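Local atomic coordinates of molinate hydrolase (Gulosibacter molinativorax, PDB entry 4UB9), a protein that hydrolyses the thiocarbamate pesticide molinate, probably as a zinc-dependent member of the amidohydrolase family acting on a carbon-nitrogen bond other than a peptide bond. Residues Glu128-Ile132 with Pro480-Thr486; Cys376-Asp380 with Val485-Arg490; Asp358-Ile362 with Met408-Met413; Val328-Thr332 with Asp348-Arg352; Val224-Arg229 with Val267-Glu271. One frame throughout, in Å; residues are numbered along the deposited sequence.

In the fold
From the N terminus, helix 122-135 opens contact 1, whose partner, Pro480-Thr486, comes only near the C terminus; contacts 5, 4 and 3 all lie within this long span. Contact 5 closes first, pairing helices 221-232 and 262-275. Contact 4 follows, a short loop beside the zinc site. Contact 3 then joins helix 353-363 to the end of helix 400-410, touching contact 4 and sharing a water with it. Contact 2 opens at Cys376, inside the span of contact 3, and closes at Val485-Arg490, so it crosses contact 3. It crosses contact 1 as well, and shares Val485 and Thr486 with it; together these two hold the C-terminal segment against the body of the chain.

Contact 1: residues Glu128-Ile132 with Pro480-Thr486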
# COMPACT_ATOMS: atom_id res chain seq x y z
N GLU A 128 25.11 24.98 -1.58
CA GLU A 128 25.24 24.44 -2.96
C GLU A 128 24.03 24.88 -3.83
O GLU A 128 24.20 25.32 -4.97
CB GLU A 128 25.33 22.92 -2.96
CG GLU A 128 25.39 22.27 -4.34
CD GLU A 128 25.34 20.74 -4.32
OE1 GLU A 128 24.71 20.18 -3.40
OE2 GLU A 128 25.92 20.07 -5.22
N ALA A 129 22.82 24.75 -3.28
CA ALA A 129 21.61 25.11 -4.04
C ALA A 129 21.55 26.62 -4.32
O ALA A 129 21.15 27.05 -5.41
CB ALA A 129 20.37 24.68 -3.31
N ALA A 130 22.00 27.41 -3.35
CA ALA A 130 22.08 28.86 -3.53
C ALA A 130 23.10 29.23 -4.63
O ALA A 130 22.92 30.19 -5.37
CB ALA A 130 22.47 29.52 -2.23
N GLN A 131 24.16 28.45 -4.71
CA GLN A 131 25.20 28.66 -5.75
C GLN A 131 24.67 28.29 -7.11
O GLN A 131 25.00 28.94 -8.10
CB GLN A 131 26.45 27.85 -5.44
CG GLN A 131 27.18 28.41 -4.25
CD GLN A 131 28.26 27.48 -3.73
OE1 GLN A 131 28.69 26.56 -4.40
NE2 GLN A 131 28.68 27.72 -2.53
N ILE A 132 23.85 27.26 -7.16
CA ILE A 132 23.23 26.88 -8.41
C ILE A 132 22.23 27.93 -8.89
O ILE A 132 22.08 28.16 -10.08
CB ILE A 132 22.56 25.52 -8.28
CG1 ILE A 132 23.66 24.47 -8.22
CG2 ILE A 132 21.64 25.24 -9.47
CD1 ILE A 132 23.15 23.07 -8.00
N PRO A 480 28.52 24.80 -8.64
CA PRO A 480 28.84 25.09 -7.24
C PRO A 480 30.27 24.73 -6.94
O PRO A 480 30.84 23.87 -7.60
CB PRO A 480 27.88 24.16 -6.46
CG PRO A 480 27.72 22.99 -7.37
CD PRO A 480 27.75 23.55 -8.77
N LEU A 481 30.80 25.36 -5.92
CA LEU A 481 32.21 25.21 -5.58
C LEU A 481 32.57 23.81 -5.14
O LEU A 481 33.61 23.31 -5.52
CB LEU A 481 32.61 26.18 -4.47
CG LEU A 481 32.53 27.68 -4.87
CD1 LEU A 481 32.96 28.54 -3.69
CD2 LEU A 481 33.36 28.00 -6.12
N SER A 482 31.74 23.17 -4.32
CA SER A 482 32.00 21.78 -3.91
C SER A 482 30.78 20.94 -4.11
O SER A 482 29.94 20.81 -3.22
CB SER A 482 32.40 21.69 -2.46
OG SER A 482 33.40 22.65 -2.18
N PRO A 483 30.68 20.33 -5.29
CA PRO A 483 29.51 19.52 -5.50
C PRO A 483 29.29 18.56 -4.36
O PRO A 483 30.21 17.88 -3.91
CB PRO A 483 29.83 18.78 -6.81
CG PRO A 483 30.74 19.73 -7.55
CD PRO A 483 31.56 20.37 -6.46
N LEU A 484 28.04 18.52 -3.91
CA LEU A 484 27.65 17.69 -2.79
C LEU A 484 26.48 16.83 -3.26
O LEU A 484 26.67 15.65 -3.58
CB LEU A 484 27.31 18.54 -1.58
CG LEU A 484 26.96 17.80 -0.30
CD1 LEU A 484 28.05 16.81 0.11
CD2 LEU A 484 26.73 18.81 0.81
N VAL A 485 25.29 17.40 -3.38
CA VAL A 485 24.19 16.61 -3.96
C VAL A 485 24.41 16.39 -5.45
O VAL A 485 24.07 15.34 -5.97
CB VAL A 485 22.73 17.02 -3.57
CG1 VAL A 485 22.67 18.18 -2.63
CG2 VAL A 485 21.83 17.17 -4.76
N THR A 486 25.01 17.38 -6.11
CA THR A 486 25.28 17.25 -7.56
C THR A 486 26.49 16.41 -7.90
O THR A 486 26.70 16.10 -9.05
CB THR A 486 25.42 18.60 -8.27
OG1 THR A 486 26.46 19.37 -7.64
CG2 THR A 486 24.11 19.31 -8.24
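A helix side chain receiving the backbone of an irregular loop is the principle here: Glu128 and Gln131 of helix 122-135 hold the loop that follows strand 472-473. The extended Glu128 side chain (chi1 and chi2 both t) places its carboxylate inside the turn of the loop. Its OE1 accepts from Val485 N at 2.8 Å, while its OE2 accepts from Leu484 N at 2.9 Å, Thr486 N at 3.0 Å and Thr486 OG1 at 2.6 Å. Close by on the same helix face, Gln131 OE1 accepts from Leu481 N at 2.9 Å, and its amide nitrogen is bound to the backbone oxygen of Glu164. Between these two polar holds sits Pro480, introduced by a cis peptide; its CB lies 3.8 Å from Glu128 CG and its CD 4.2 Å from Ile132 CG1. Ile132 CD1 also meets Thr486 CG2 at 3.9 Å. A buried carboxylate is thus met across the contact by neutral backbone and hydroxyl donors, with no opposite charge, and the loop turns these NH groups inward.

Contact 2: residues Cys376-Asp380 with Val485-Arg490; sequences CTDPD and VTAYPR
One arginine is clamped by two aspartates that flank a proline at the start of a helix. Arg490 (chi1 m, chi2 and chi3 t) forms a two-pronged salt bridge with Asp378 (chi1 t), NH1 to OD1 and NH2 to OD2, each 2.8 Å; NH1 also meets OD2 of Asp380 (chi1 m) at 2.8 Å, a weak bond. Pro379 CG lies over one guanidinium face. Asp378 is the N-cap, its OD1 accepting from Asp380 N at 2.9 Å. Loop 485-490, extended at Tyr488 (phi/psi -163/143), has a cis peptide before Pro489; the CA atoms of Asp378 and Val485 are 6.1 Å apart and those of Pro379 and Thr486 6.3 Å. Tyr488 (chi1 -144°) takes Pro379 CB over its ring, 3.6 Å from the centroid, a CH-pi contact, and its OH donates to Asp380 OD1 at 2.6 Å. Val485 CG2 packs on Pro379 CD (3.9 Å) and Cys376 SG (4.1 Å). Phe118 of helix 111-118 and Val125 of helix 122-135 touch Val485, while Arg203 of the second subunit salt-bridges Asp380 of helix 379-383.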
# COMPACT_ATOMS: atom_id res chain seq x y z
N CYS A 376 17.16 21.97 -5.89
CA CYS A 376 18.26 21.26 -6.50
C CYS A 376 18.04 19.77 -6.30
O CYS A 376 18.40 19.16 -5.28
CB CYS A 376 19.60 21.75 -5.95
SG CYS A 376 20.96 20.74 -6.56
N THR A 377 17.45 19.17 -7.31
CA THR A 377 16.97 17.81 -7.25
C THR A 377 18.08 16.77 -7.31
O THR A 377 19.03 16.89 -8.06
CB THR A 377 15.98 17.53 -8.40
OG1 THR A 377 15.02 18.58 -8.41
CG2 THR A 377 15.25 16.19 -8.21
N ASP A 378 17.95 15.75 -6.47
CA ASP A 378 18.98 14.72 -6.39
C ASP A 378 19.19 14.07 -7.76
O ASP A 378 18.21 13.67 -8.40
CB ASP A 378 18.59 13.66 -5.36
CG ASP A 378 19.74 12.73 -5.02
OD1 ASP A 378 19.94 11.74 -5.76
OD2 ASP A 378 20.42 12.97 -4.00
N PRO A 379 20.44 13.90 -8.17
CA PRO A 379 20.72 13.30 -9.50
C PRO A 379 20.22 11.90 -9.69
O PRO A 379 19.81 11.56 -10.78
CB PRO A 379 22.22 13.31 -9.59
CG PRO A 379 22.72 13.54 -8.20
CD PRO A 379 21.66 14.33 -7.49
N ASP A 380 20.12 11.12 -8.63
CA ASP A 380 19.48 9.80 -8.77
C ASP A 380 18.02 9.91 -9.18
O ASP A 380 17.50 9.07 -9.92
CB ASP A 380 19.57 8.94 -7.50
CG ASP A 380 20.89 8.26 -7.34
OD1 ASP A 380 21.58 7.98 -8.34
OD2 ASP A 380 21.22 7.96 -6.18
N VAL A 485 25.29 17.40 -3.38
CA VAL A 485 24.19 16.61 -3.96
C VAL A 485 24.41 16.39 -5.45
O VAL A 485 24.07 15.34 -5.97
CB VAL A 485 22.73 17.02 -3.57
CG1 VAL A 485 22.67 18.18 -2.63
CG2 VAL A 485 21.83 17.17 -4.76
N THR A 486 25.01 17.38 -6.11
CA THR A 486 25.28 17.25 -7.56
C THR A 486 26.49 16.41 -7.90
O THR A 486 26.70 16.10 -9.05
CB THR A 486 25.42 18.60 -8.27
OG1 THR A 486 26.46 19.37 -7.64
CG2 THR A 486 24.11 19.31 -8.24
N ALA A 487 27.30 16.05 -6.91
CA ALA A 487 28.40 15.09 -7.15
C ALA A 487 27.86 13.81 -7.75
O ALA A 487 27.01 13.15 -7.19
CB ALA A 487 29.17 14.79 -5.87
N TYR A 488 28.39 13.48 -8.91
CA TYR A 488 27.87 12.36 -9.68
C TYR A 488 28.87 11.93 -10.73
O TYR A 488 29.51 12.76 -11.35
CB TYR A 488 26.58 12.77 -10.37
CG TYR A 488 25.53 11.69 -10.47
CD1 TYR A 488 25.00 11.11 -9.30
CD2 TYR A 488 25.04 11.27 -11.69
CE1 TYR A 488 24.04 10.12 -9.37
CE2 TYR A 488 24.08 10.28 -11.77
CZ TYR A 488 23.57 9.71 -10.60
OH TYR A 488 22.58 8.76 -10.63
N PRO A 489 28.99 10.61 -11.00
CA PRO A 489 28.27 9.49 -10.39
C PRO A 489 28.75 9.20 -9.00
O PRO A 489 29.69 9.79 -8.54
CB PRO A 489 28.63 8.30 -11.29
CG PRO A 489 29.32 8.88 -12.47
CD PRO A 489 29.92 10.16 -12.03
N ARG A 490 28.08 8.28 -8.34
CA ARG A 490 28.35 7.99 -6.94
C ARG A 490 29.07 6.68 -6.80
O ARG A 490 28.53 5.64 -7.11
CB ARG A 490 27.02 7.98 -6.15
CG ARG A 490 26.56 9.39 -5.79
CD ARG A 490 25.07 9.46 -5.45
NE ARG A 490 24.63 10.83 -5.13
CZ ARG A 490 23.37 11.22 -5.02
NH1 ARG A 490 22.36 10.36 -5.18
NH2 ARG A 490 23.10 12.49 -4.75

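Contact 3: residues Asp358-Ile362 with Met408-Met413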
# COMPACT_ATOMS: atom_id res chain seq x y z
N ASP A 358 -4.16 31.50 -14.98
CA ASP A 358 -2.90 32.19 -15.25
C ASP A 358 -3.11 33.19 -16.40
O ASP A 358 -2.67 34.34 -16.34
CB ASP A 358 -1.78 31.21 -15.60
CG ASP A 358 -1.22 30.46 -14.38
OD1 ASP A 358 -1.40 30.95 -13.24
OD2 ASP A 358 -0.58 29.39 -14.58
N VAL A 359 -3.78 32.73 -17.45
CA VAL A 359 -4.00 33.54 -18.63
C VAL A 359 -4.81 34.80 -18.29
O VAL A 359 -4.47 35.90 -18.72
CB VAL A 359 -4.75 32.75 -19.72
CG1 VAL A 359 -5.24 33.70 -20.83
CG2 VAL A 359 -3.85 31.70 -20.34
N ARG A 360 -5.90 34.59 -17.57
CA ARG A 360 -6.80 35.69 -17.19
C ARG A 360 -6.14 36.66 -16.22
O ARG A 360 -6.37 37.87 -16.29
CB ARG A 360 -8.09 35.17 -16.62
CG ARG A 360 -8.91 34.44 -17.67
CD ARG A 360 -10.10 33.71 -17.07
NE ARG A 360 -10.85 34.61 -16.20
CZ ARG A 360 -11.34 34.32 -15.00
NH1 ARG A 360 -11.20 33.13 -14.44
NH2 ARG A 360 -11.97 35.27 -14.37
N MET A 361 -5.25 36.16 -15.37
CA MET A 361 -4.55 37.05 -14.48
C MET A 361 -3.62 37.98 -15.25
O MET A 361 -3.46 39.16 -14.92
CB MET A 361 -3.77 36.26 -13.45
CG MET A 361 -4.66 35.44 -12.56
SD MET A 361 -5.18 36.27 -11.05
CE MET A 361 -3.63 36.19 -10.11
N ILE A 362 -2.93 37.41 -16.20
CA ILE A 362 -1.97 38.14 -17.00
C ILE A 362 -2.73 39.20 -17.77
O ILE A 362 -2.34 40.36 -17.78
CB ILE A 362 -1.25 37.20 -17.99
CG1 ILE A 362 -0.18 36.39 -17.27
CG2 ILE A 362 -0.60 37.98 -19.15
CD1 ILE A 362 0.17 35.08 -17.96
N MET A 408 5.14 32.16 -19.09
CA MET A 408 4.23 33.30 -18.90
C MET A 408 4.03 34.04 -20.24
O MET A 408 2.92 34.35 -20.62
CB MET A 408 4.74 34.21 -17.78
CG MET A 408 4.60 33.58 -16.38
SD MET A 408 2.89 33.15 -15.95
CE MET A 408 2.39 34.65 -15.13
N VAL A 409 5.13 34.28 -20.93
CA VAL A 409 5.11 34.92 -22.22
C VAL A 409 4.29 34.10 -23.20
O VAL A 409 3.50 34.65 -23.92
CB VAL A 409 6.52 35.15 -22.75
CG1 VAL A 409 6.49 35.62 -24.21
CG2 VAL A 409 7.20 36.19 -21.87
N GLU A 410 4.43 32.77 -23.21
CA GLU A 410 3.52 31.90 -24.03
C GLU A 410 2.04 32.15 -23.75
O GLU A 410 1.19 31.96 -24.59
CB GLU A 410 3.74 30.39 -23.78
CG GLU A 410 5.06 29.81 -24.29
CD GLU A 410 5.32 28.36 -23.84
OE1 GLU A 410 4.49 27.75 -23.12
OE2 GLU A 410 6.42 27.87 -24.17
N LYS A 411 1.73 32.52 -22.54
CA LYS A 411 0.35 32.77 -22.18
C LYS A 411 -0.06 34.22 -22.40
O LYS A 411 -1.13 34.62 -21.96
CB LYS A 411 0.12 32.44 -20.71
CG LYS A 411 0.27 30.97 -20.39
CD LYS A 411 0.16 30.76 -18.89
CE LYS A 411 1.10 29.69 -18.40
NZ LYS A 411 0.66 28.36 -18.84
N GLY A 412 0.82 35.01 -22.99
CA GLY A 412 0.47 36.41 -23.35
C GLY A 412 1.13 37.47 -22.51
O GLY A 412 0.89 38.64 -22.69
N MET A 413 2.00 37.09 -21.58
CA MET A 413 2.62 38.10 -20.79
C MET A 413 3.62 38.84 -21.64
O MET A 413 4.30 38.28 -22.48
CB MET A 413 3.33 37.54 -19.56
CG MET A 413 3.53 38.57 -18.45
SD MET A 413 4.34 37.91 -16.98
CE MET A 413 3.96 39.16 -15.77
O HOH W 1 0.17 26.84 -16.38
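Ile362, which loses more area than any other residue here, shows how one branched side chain can bridge a helix and the turn that ends another. Lying on helix 353-363 and pointing at the partner segment, it puts CD1 3.6 Å from Met408 CE and 3.8 Å from Lys411 CB, while CG2 lies 3.8 Å from Gly412 C and 3.6 Å from Met413 CA. That turn is a Schellman motif closing helix 400-410: Met413 N bonds to Met408 O at 3.0 Å and Gly412 N to Val409 O at 2.9 Å, with Gly412 as the C-prime residue at positive phi. At these backbone angles a CB would be jammed against the carbonyl oxygen of Lys411; Ile362 itself would not exclude one.

Lys411, second in buried area, works in two halves. Its aliphatic part packs against helix 353-363, with CB 4.1 Å from Val359 CG2 and CD 3.8 Å from Asp358 CB. Its NZ is 4.6 Å from Asp358 OD2, too far for a salt bridge, and a water spans the gap, 2.9 Å from Lys411 NZ and 3.2 Å from Asp358 OD2. NZ also bonds directly to His355 ND1 and Thr331 O, and Asp358 OD1 is bound to Thr304. Beneath this seam lie the strands of the barrel: Leu368 of strand 368-370 touches Ile362, Met408 and Met413, and Val328 of strand 326-328 touches Asp358 and Met408.

Contact 4: residues Val328-Thr332 with Asp348-Arg352; sequences VQPTT and DFSGR
Residues 328-332 run in a largely extended conformation (phi/psi -132/91 at Gln329, -96/176 at Pro330, -130/140 at Thr331) out of strand 326-328 toward the N-cap Thr332 of helix 333-341. Opposite them, residues 348-350 lie in a weakly bonded short helix; the chain continues through Ser350 (-127/0) and Gly351 (-93/-178) to Arg352 with positive phi (48/-121). The closest CA atoms are those of Pro330 and Ser350, 5.3 Å apart.

Ser350, with chi1 m, points across and donates from OG to Gln329 O at 2.7 Å, while its CB packs on Thr331 CB at 3.6 Å. The CB of Pro330 points away from 348-352, and its ring packs on Asp358 of helix 353-363 and Met408 of helix 400-410. A water adds a second link, donating to Ser350 O at 2.7 Å and accepting from Thr331 N at 3.2 Å. Phe349, with chi1 t, brings CE1 at its ring edge 3.5 Å from OE1 of Gln329 (chi1 m, chi2 t), whose NE2 is bound to Glu327. Within 348-352, Arg352 NH1 bridges to Asp348 OD1 at 2.6 Å.

The Gln329 side chain comes about 4 Å from that of the zinc ligand His302, and the Phe349 side chain about 6 Å from the zinc itself, consistent with the strand-end loops that enclose the metal site of a TIM-barrel amidohydrolase.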
# COMPACT_ATOMS: atom_id res chain seq x y z
N VAL A 328 2.59 33.03 -9.05
CA VAL A 328 1.94 31.95 -9.80
C VAL A 328 3.01 31.06 -10.35
O VAL A 328 4.17 31.46 -10.43
CB VAL A 328 1.08 32.44 -10.95
CG1 VAL A 328 0.03 33.40 -10.43
CG2 VAL A 328 1.94 33.13 -11.98
N GLN A 329 2.62 29.81 -10.57
CA GLN A 329 3.59 28.73 -10.92
C GLN A 329 3.04 28.00 -12.11
O GLN A 329 2.22 27.10 -11.97
CB GLN A 329 3.83 27.77 -9.78
CG GLN A 329 4.60 28.46 -8.67
CD GLN A 329 4.75 27.64 -7.41
OE1 GLN A 329 4.63 26.42 -7.43
NE2 GLN A 329 5.05 28.31 -6.34
N PRO A 330 3.43 28.46 -13.30
CA PRO A 330 2.90 27.91 -14.50
C PRO A 330 3.81 26.85 -15.08
O PRO A 330 4.94 26.62 -14.66
CB PRO A 330 2.88 29.11 -15.41
CG PRO A 330 4.17 29.77 -15.06
CD PRO A 330 4.27 29.64 -13.58
N THR A 331 3.29 26.30 -16.12
CA THR A 331 3.88 25.23 -16.81
C THR A 331 3.87 25.63 -18.30
O THR A 331 2.95 26.29 -18.77
CB THR A 331 3.01 24.03 -16.49
OG1 THR A 331 3.79 22.85 -16.51
CG2 THR A 331 1.84 23.99 -17.34
N THR A 332 4.94 25.32 -19.02
CA THR A 332 5.01 25.64 -20.44
C THR A 332 4.06 24.75 -21.21
O THR A 332 3.60 23.72 -20.73
CB THR A 332 6.40 25.44 -21.03
OG1 THR A 332 6.79 24.07 -20.92
CG2 THR A 332 7.42 26.29 -20.35
N ASP A 348 -2.68 18.57 -12.78
CA ASP A 348 -3.60 19.56 -12.21
C ASP A 348 -2.96 20.74 -11.49
O ASP A 348 -3.66 21.69 -11.14
CB ASP A 348 -4.51 18.89 -11.19
CG ASP A 348 -5.75 18.31 -11.82
OD1 ASP A 348 -5.93 18.48 -13.04
OD2 ASP A 348 -6.53 17.67 -11.07
N PHE A 349 -1.67 20.65 -11.24
CA PHE A 349 -0.94 21.67 -10.49
C PHE A 349 -1.02 22.99 -11.24
O PHE A 349 -1.49 23.98 -10.69
CB PHE A 349 0.49 21.18 -10.32
CG PHE A 349 1.31 21.89 -9.29
CD1 PHE A 349 1.66 23.24 -9.44
CD2 PHE A 349 1.87 21.17 -8.23
CE1 PHE A 349 2.50 23.87 -8.51
CE2 PHE A 349 2.70 21.79 -7.28
CZ PHE A 349 3.01 23.14 -7.42
N SER A 350 -0.67 22.98 -12.52
CA SER A 350 -0.68 24.20 -13.38
C SER A 350 -1.45 24.10 -14.68
O SER A 350 -1.56 25.07 -15.42
CB SER A 350 0.73 24.56 -13.75
OG SER A 350 1.53 24.61 -12.58
N GLY A 351 -2.04 22.94 -14.91
CA GLY A 351 -2.79 22.70 -16.10
C GLY A 351 -4.26 22.98 -16.00
O GLY A 351 -4.79 23.43 -14.95
N ARG A 352 -4.93 22.72 -17.13
CA ARG A 352 -6.39 22.88 -17.30
C ARG A 352 -6.85 24.27 -16.76
O ARG A 352 -6.34 25.30 -17.18
CB ARG A 352 -7.19 21.71 -16.66
CG ARG A 352 -6.89 20.31 -17.19
CD ARG A 352 -5.62 19.75 -16.55
NE ARG A 352 -5.15 18.48 -17.12
CZ ARG A 352 -5.12 17.31 -16.48
NH1 ARG A 352 -5.51 17.20 -15.22
NH2 ARG A 352 -4.68 16.22 -17.12
O HOH W 2 -0.53 26.58 -10.15
O HOH W 1 0.17 26.84 -16.38

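Contact 5: residues Val224-Arg229 with Val267-Glu271; sequences VRPLIR and VLVDE
Two neighbouring helices of the outer layer of the barrel pack here, with a salt-bridge network along one margin of an aliphatic seam. Both segments are helical; their axes approach to 9.4 Å and cross at -38°, running roughly the same way. Pro226, which lacks an NH to give to the preceding turn, marks a kink in residues 224-229. CA atoms pair as Arg225 with Val267 (6.2 Å), Ile228 with Leu268 (6.5 Å) and Arg229 with Glu271 (6.0 Å). In the seam, Leu268 CD2 lies 3.7 Å from both Val224 CG1 and Ile228 CB, and Val267 CG1 is 4.3 Å from Val224 CG1. Strand 239-242, helix 262-275 and the parallel strand 279-282 form a beta-alpha-beta crossover of the TIM barrel, and helix 221-232 precedes it. Arg225, with chi1 and chi2 t and chi3 m, lays one guanidinium face over Val267 CG1 and bonds through NH1 to Glu271 OE2 at 2.8 Å and Asp270 OD2 at 3.2 Å. Glu271 folds back with chi1 and chi2 m, bringing its CG 3.7 Å from Ile228 CG2; OE2 also has a salt bridge to Arg274. A water 2.7 Å from Glu271 OE2 lies 2.5 Å from Arg229 NH1, a weak bond on that side.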
# COMPACT_ATOMS: atom_id res chain seq x y z
N VAL A 224 -2.30 29.34 20.78
CA VAL A 224 -1.58 29.50 19.51
C VAL A 224 -0.71 30.75 19.55
O VAL A 224 0.40 30.77 19.03
CB VAL A 224 -2.54 29.62 18.35
CG1 VAL A 224 -1.81 30.02 17.09
CG2 VAL A 224 -3.26 28.30 18.13
N ARG A 225 -1.23 31.79 20.20
CA ARG A 225 -0.58 33.10 20.19
C ARG A 225 0.87 33.06 20.63
O ARG A 225 1.74 33.51 19.91
CB ARG A 225 -1.33 34.12 21.04
CG ARG A 225 -0.80 35.54 20.86
CD ARG A 225 -1.62 36.59 21.60
NE ARG A 225 -2.95 36.79 21.00
CZ ARG A 225 -3.22 37.50 19.91
NH1 ARG A 225 -2.28 38.09 19.24
NH2 ARG A 225 -4.46 37.61 19.49
N PRO A 226 1.16 32.52 21.82
CA PRO A 226 2.57 32.54 22.19
C PRO A 226 3.47 31.70 21.30
O PRO A 226 4.66 31.98 21.17
CB PRO A 226 2.57 31.96 23.63
CG PRO A 226 1.23 31.31 23.81
CD PRO A 226 0.29 32.07 22.91
N LEU A 227 2.91 30.63 20.73
CA LEU A 227 3.71 29.71 19.89
C LEU A 227 4.17 30.40 18.60
O LEU A 227 5.35 30.38 18.26
CB LEU A 227 2.96 28.46 19.56
CG LEU A 227 2.66 27.57 20.78
CD1 LEU A 227 1.81 26.37 20.35
CD2 LEU A 227 3.92 27.07 21.46
N ILE A 228 3.23 31.07 17.94
CA ILE A 228 3.58 31.84 16.74
C ILE A 228 4.49 33.01 17.05
O ILE A 228 5.44 33.29 16.33
CB ILE A 228 2.38 32.33 15.94
CG1 ILE A 228 2.84 33.08 14.69
CG2 ILE A 228 1.46 33.24 16.75
CD1 ILE A 228 3.57 32.22 13.68
N ARG A 229 4.24 33.69 18.16
CA ARG A 229 5.11 34.78 18.55
C ARG A 229 6.54 34.33 18.80
O ARG A 229 7.49 34.94 18.33
CB ARG A 229 4.60 35.47 19.80
CG ARG A 229 5.46 36.64 20.14
CD ARG A 229 4.69 37.56 21.06
NE ARG A 229 5.44 38.78 21.30
CZ ARG A 229 5.03 39.76 22.09
NH1 ARG A 229 3.86 39.69 22.72
NH2 ARG A 229 5.81 40.83 22.24
N VAL A 267 -5.26 35.43 14.82
CA VAL A 267 -4.15 35.48 15.78
C VAL A 267 -2.81 35.42 15.08
O VAL A 267 -1.89 36.17 15.38
CB VAL A 267 -4.24 34.30 16.76
CG1 VAL A 267 -2.96 34.14 17.55
CG2 VAL A 267 -5.45 34.50 17.68
N LEU A 268 -2.70 34.51 14.12
CA LEU A 268 -1.45 34.31 13.39
C LEU A 268 -1.08 35.55 12.61
O LEU A 268 0.04 36.03 12.66
CB LEU A 268 -1.55 33.12 12.45
CG LEU A 268 -1.75 31.75 13.10
CD1 LEU A 268 -2.08 30.73 12.03
CD2 LEU A 268 -0.52 31.32 13.85
N VAL A 269 -2.05 36.07 11.89
CA VAL A 269 -1.84 37.30 11.09
C VAL A 269 -1.40 38.50 11.98
O VAL A 269 -0.44 39.17 11.68
CB VAL A 269 -3.09 37.65 10.28
CG1 VAL A 269 -2.94 39.02 9.61
CG2 VAL A 269 -3.30 36.57 9.22
N ASP A 270 -2.11 38.70 13.07
CA ASP A 270 -1.84 39.76 14.00
C ASP A 270 -0.43 39.65 14.55
O ASP A 270 0.31 40.65 14.60
CB ASP A 270 -2.91 39.75 15.10
CG ASP A 270 -2.75 40.87 16.13
OD1 ASP A 270 -2.87 42.01 15.63
OD2 ASP A 270 -2.48 40.62 17.36
N GLU A 271 0.01 38.45 14.86
CA GLU A 271 1.40 38.29 15.37
C GLU A 271 2.50 38.54 14.32
O GLU A 271 3.62 38.94 14.66
CB GLU A 271 1.59 36.92 16.04
CG GLU A 271 0.82 36.81 17.34
CD GLU A 271 1.36 37.77 18.42
OE1 GLU A 271 2.56 38.07 18.41
OE2 GLU A 271 0.56 38.21 19.27
O HOH W 3 1.84 38.82 21.62